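Local coordinates for uncharacterized protein A6V7T0 (PDB 3K12), which is of unknown function but belongs to the YjgF-like family of small alpha/beta proteins and assembles as a trimer, at residues R4-V7 with A12-A15; G24-D29 with L43-R48. All blocks are in the same frame, centred on the assembly; numbering follows the deposited sequence. Where two conformers were deposited one is given.

Interaction 1 (R4-V7 with A12-A15); sequences RFEV and AEMA
F5 lays its ring beside the bent end of M14, a selenomethionine, and this pair forms the well-packed flank of a short antiparallel ladder. The methyl carbon CE of M14 lies 3.7 Å from CG of F5 and approaches the ring obliquely. The M14 chain runs out with CG anti to the backbone N (chi1 177°) and then folds at its last torsion (chi3 58°), which turns the methyl back to the ring. A long, flexible apolar chain suits this place, because M14 also packs on V21 and I23 of the neighbouring strand, L49 of helix 35-52 and V53.

Along the backbone, F5 N donates to M14 O at 2.9 Å, while the return bond from M14 N to F5 O is weak at 3.3 Å. E13 N also points a weak bond at F5 O, and its straighter bond goes to E6 O at 3.1 Å. E13 and M14 thus both face F5 in a classic beta bulge, at the place where each chain turns a corner. On the other face the small A12 meets V7, its CB 3.9 Å from V7 CG2, and R4 reaches past it to the carbonyl oxygens of G58 and V60 of the second subunit.

The E6–E13 end is the polar, more solvent-facing side. Here the methylenes touch, E6 CB to E13 CG at 3.5 Å, while the carboxylates, with E6 OE1 and E13 OE1 5.2 Å apart, take different partners: the extended chain of exposed E6 carries its acid to a salt bridge with R48, and E13, bent at chi2 (-52°), has OE2 near a water that also lies within hydrogen-bonding distance of E6 O. A glutamate suits each place because its methylenes pack while the carboxylate reaches polar partners. Together these features make up a bulged beta hairpin, the opening hairpin of the sheet in this YjgF-like chain.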
loop_
_atom_site.group_PDB
_atom_site.type_symbol
_atom_site.label_atom_id
_atom_site.label_comp_id
_atom_site.label_asym_id
_atom_site.label_seq_id
_atom_site.Cartn_x
_atom_site.Cartn_y
_atom_site.Cartn_z
ATOM N N ARG D 4 3.075 -13.299 14.593
ATOM C CA ARG D 4 3.738 -12.021 14.571
ATOM C C ARG D 4 5.166 -12.127 15.067
ATOM O O ARG D 4 5.478 -12.941 15.965
ATOM C CB ARG D 4 2.991 -11.014 15.439
ATOM C CG ARG D 4 1.655 -10.653 14.831
ATOM C CD ARG D 4 0.936 -9.633 15.699
ATOM N NE ARG D 4 -0.311 -9.192 15.064
ATOM C CZ ARG D 4 -1.451 -9.840 15.201
ATOM N NH1 ARG D 4 -1.509 -10.954 15.928
ATOM N NH2 ARG D 4 -2.551 -9.387 14.594
ATOM N N PHE D 5 6.010 -11.259 14.523
ATOM C CA PHE D 5 7.459 -11.262 14.796
ATOM C C PHE D 5 7.952 -9.871 15.121
ATOM O O PHE D 5 7.560 -8.892 14.467
ATOM C CB PHE D 5 8.242 -11.892 13.608
ATOM C CG PHE D 5 7.728 -13.260 13.226
ATOM C CD1 PHE D 5 6.597 -13.401 12.409
ATOM C CD2 PHE D 5 8.338 -14.416 13.719
ATOM C CE1 PHE D 5 6.083 -14.652 12.098
ATOM C CE2 PHE D 5 7.828 -15.684 13.398
ATOM C CZ PHE D 5 6.702 -15.801 12.578
ATOM N N GLU D 6 8.829 -9.763 16.114
ATOM C CA GLU D 6 9.423 -8.516 16.540
ATOM C C GLU D 6 8.325 -7.505 16.899
ATOM O O GLU D 6 8.150 -6.472 16.252
ATOM C CB GLU D 6 10.414 -7.982 15.484
ATOM C CG GLU D 6 11.616 -8.905 15.340
ATOM C CD GLU D 6 12.632 -8.467 14.291
ATOM O OE1 GLU D 6 12.723 -7.267 13.974
ATOM O OE2 GLU D 6 13.352 -9.355 13.811
ATOM N N VAL D 7 7.593 -7.852 17.964
ATOM C CA VAL D 7 6.351 -7.162 18.332
ATOM C C VAL D 7 6.542 -6.335 19.579
ATOM O O VAL D 7 7.145 -6.800 20.563
ATOM C CB VAL D 7 5.207 -8.159 18.573
ATOM C CG1 VAL D 7 3.862 -7.423 18.587
ATOM C CG2 VAL D 7 5.187 -9.191 17.493
ATOM N N ALA D 12 4.045 -4.797 15.054
ATOM C CA ALA D 12 4.842 -5.987 14.737
ATOM C C ALA D 12 5.676 -5.609 13.519
ATOM O O ALA D 12 5.167 -4.967 12.593
ATOM C CB ALA D 12 3.966 -7.126 14.382
ATOM N N GLU D 13 6.952 -6.014 13.481
ATOM C CA GLU D 13 7.709 -5.812 12.258
ATOM C C GLU D 13 7.155 -6.656 11.111
ATOM O O GLU D 13 7.204 -6.239 9.942
ATOM C CB GLU D 13 9.182 -6.164 12.511
ATOM C CG GLU D 13 9.894 -5.213 13.463
ATOM C CD GLU D 13 9.761 -3.741 13.086
ATOM O OE1 GLU D 13 9.977 -3.399 11.915
ATOM O OE2 GLU D 13 9.424 -2.931 13.966
HETATM N N MSE D 14 6.674 -7.841 11.443
HETATM C CA MSE D 14 6.189 -8.774 10.472
HETATM C C MSE D 14 4.995 -9.564 10.983
HETATM O O MSE D 14 4.964 -9.968 12.148
HETATM C CB MSE D 14 7.349 -9.703 10.024
HETATM C CG MSE D 14 6.929 -10.776 9.049
HETATM SE SE MSE D 14 8.426 -11.760 8.296
HETATM C CE MSE D 14 9.243 -12.441 9.975
ATOM N N ALA D 15 4.031 -9.811 10.114
ATOM C CA ALA D 15 2.893 -10.666 10.430
ATOM C C ALA D 15 2.711 -11.689 9.323
ATOM O O ALA D 15 2.770 -11.335 8.125
ATOM C CB ALA D 15 1.592 -9.839 10.640
HETATM O O HOH W 1 8.609 -3.657 16.416
#

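Interaction 2 (G24-D29 with L43-R48); sequences GGQVAD and LENIDR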
loop_
_atom_site.group_PDB
_atom_site.type_symbol
_atom_site.label_atom_id
_atom_site.label_comp_id
_atom_site.label_asym_id
_atom_site.label_seq_id
_atom_site.Cartn_x
_atom_site.Cartn_y
_atom_site.Cartn_z
ATOM N N GLY D 24 5.963 -4.397 7.771
ATOM C CA GLY D 24 5.649 -2.988 7.950
ATOM C C GLY D 24 6.742 -2.052 7.487
ATOM O O GLY D 24 7.772 -2.515 6.950
ATOM N N GLY D 25 6.562 -0.764 7.730
ATOM C CA GLY D 25 7.467 0.249 7.221
ATOM C C GLY D 25 8.901 -0.020 7.620
ATOM O O GLY D 25 9.234 -0.137 8.814
ATOM N N GLN D 26 9.748 -0.151 6.613
ATOM C CA GLN D 26 11.171 -0.433 6.821
ATOM C C GLN D 26 12.010 0.770 6.457
ATOM O O GLN D 26 11.927 1.278 5.326
ATOM C CB GLN D 26 11.586 -1.602 5.933
ATOM C CG GLN D 26 10.974 -2.946 6.337
ATOM C CD GLN D 26 11.366 -3.343 7.732
ATOM O OE1 GLN D 26 12.541 -3.401 8.048
ATOM N NE2 GLN D 26 10.374 -3.604 8.592
ATOM N N VAL D 27 12.837 1.222 7.406
ATOM C CA VAL D 27 13.765 2.344 7.185
ATOM C C VAL D 27 15.174 1.911 7.613
ATOM O O VAL D 27 15.328 0.883 8.262
ATOM C CB VAL D 27 13.354 3.602 7.955
ATOM C CG1 VAL D 27 11.963 4.053 7.512
ATOM C CG2 VAL D 27 13.370 3.330 9.458
ATOM N N ALA D 28 16.184 2.688 7.235
ATOM C CA ALA D 28 17.570 2.310 7.530
ATOM C C ALA D 28 17.862 2.469 9.015
ATOM O O ALA D 28 17.601 3.521 9.584
ATOM C CB ALA D 28 18.528 3.187 6.720
ATOM N N ASP D 29 18.415 1.418 9.618
ATOM C CA ASP D 29 18.907 1.477 11.005
ATOM C C ASP D 29 19.930 2.601 11.200
ATOM O O ASP D 29 19.947 3.265 12.243
ATOM C CB ASP D 29 19.558 0.155 11.383
ATOM C CG ASP D 29 18.563 -0.865 11.899
ATOM O OD1 ASP D 29 17.401 -0.494 12.187
ATOM O OD2 ASP D 29 18.951 -2.054 12.028
ATOM N N LEU D 43 16.715 -3.457 2.256
ATOM C CA LEU D 43 16.536 -4.715 1.588
ATOM C C LEU D 43 17.178 -5.865 2.342
ATOM O O LEU D 43 16.648 -6.981 2.326
ATOM C CB LEU D 43 17.041 -4.660 0.138
ATOM C CG LEU D 43 16.211 -3.726 -0.772
ATOM C CD1 LEU D 43 16.993 -3.485 -2.083
ATOM C CD2 LEU D 43 14.886 -4.367 -1.097
ATOM N N GLU D 44 18.321 -5.600 3.007
ATOM C CA GLU D 44 18.898 -6.673 3.813
ATOM C C GLU D 44 18.019 -7.044 5.007
ATOM O O GLU D 44 17.869 -8.239 5.306
ATOM C CB GLU D 44 20.303 -6.363 4.304
ATOM C CG GLU D 44 20.769 -7.492 5.192
ATOM C CD GLU D 44 22.223 -7.458 5.500
ATOM O OE1 GLU D 44 22.863 -8.527 5.379
ATOM O OE2 GLU D 44 22.702 -6.372 5.878
ATOM N N ASN D 45 17.430 -6.054 5.671
ATOM C CA ASN D 45 16.563 -6.383 6.805
ATOM C C ASN D 45 15.305 -7.122 6.335
ATOM O O ASN D 45 14.844 -8.083 6.982
ATOM C CB ASN D 45 16.158 -5.140 7.595
ATOM C CG ASN D 45 15.596 -5.506 8.971
ATOM O OD1 ASN D 45 16.275 -6.200 9.757
ATOM N ND2 ASN D 45 14.360 -5.071 9.272
ATOM N N ILE D 46 14.757 -6.725 5.175
ATOM C CA ILE D 46 13.676 -7.498 4.572
ATOM C C ILE D 46 14.070 -8.947 4.314
ATOM O O ILE D 46 13.318 -9.876 4.576
ATOM C CB ILE D 46 13.123 -6.787 3.302
ATOM C CG1 ILE D 46 12.395 -5.490 3.709
ATOM C CG2 ILE D 46 12.179 -7.673 2.515
ATOM C CD1 ILE D 46 12.290 -4.455 2.575
ATOM N N ASP D 47 15.287 -9.120 3.781
ATOM C CA ASP D 47 15.805 -10.457 3.486
ATOM C C ASP D 47 15.829 -11.318 4.746
ATOM O O ASP D 47 15.443 -12.473 4.726
ATOM C CB ASP D 47 17.238 -10.364 2.894
ATOM C CG ASP D 47 17.457 -11.325 1.731
ATOM O OD1 ASP D 47 16.647 -11.357 0.812
ATOM O OD2 ASP D 47 18.499 -12.018 1.690
ATOM N N ARG D 48 16.340 -10.725 5.821
ATOM C CA ARG D 48 16.495 -11.432 7.114
ATOM C C ARG D 48 15.124 -11.840 7.618
ATOM O O ARG D 48 14.917 -12.981 8.008
ATOM C CB ARG D 48 17.195 -10.550 8.116
ATOM C CG ARG D 48 17.286 -11.143 9.512
ATOM C CD ARG D 48 17.876 -10.156 10.501
ATOM N NE ARG D 48 16.983 -9.038 10.769
ATOM C CZ ARG D 48 15.919 -9.102 11.581
ATOM N NH1 ARG D 48 15.172 -8.033 11.764
ATOM N NH2 ARG D 48 15.596 -10.224 12.206
#
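Q26 sets its CG methylene against CG1 of I46, 3.9 Å away, at the buried base of the contact between Q26 and helix 35-52. I46 offers a branched apolar surface here, and it also packs on V110 of strand 106-113; I42, one turn earlier in the helix, also touches Q26.

Beyond this apolar touch the Q26 chain bends at chi2 (-60°), which brings its amide up to N45. N45 ND2 donates to Q26 OE1 at 2.8 Å, the only hydrogen bond between the two segments. The acceptor lies almost in the amide plane of N45, whereas the donor is tilted 28° from the plane of the Q26 carbonyl. The other end of the Q26 amide, NE2, reaches back along its own strand to G24 O at 3.3 Å, entering from above that carbonyl's plane, so both ends of the buried amide have polar partners and its flip is probably fixed.

N45 is held in turn by R48, one turn further on. R48 NE and NH1 both grip N45 OD1, at 3.1 and 2.9 Å, side-on and in the guanidinium plane; this probably strengthens ND2 as a donor. An amide suits each position because it can give and accept at once. This chain of amide hydrogen bonds beside an apolar contact joins helix 35-52 to the sheet, in the layered alpha/beta packing of the YjgF-like fold.

Overall arrangement
The centres of the two interactions lie about 12 Å apart, and they follow one another along the chain: the hairpin R4-V7 with A12-A15 closes before G24-D29 meets helix 35-52. Both reach the same mixed sheet, in which strands 12-17 and 20-26 are neighbours. Interaction 1 sits toward the outer strand, its centre about 14 Å from the chain centre, and interaction 2 near the middle, about 5 Å from it. A salt bridge from E6 OE2 to R48 NH2, 2.9 Å long, ties hairpin to helix directly. Both contacts also touch the second subunit, so the hairpin and the helix-covered sheet border on the trimer interface.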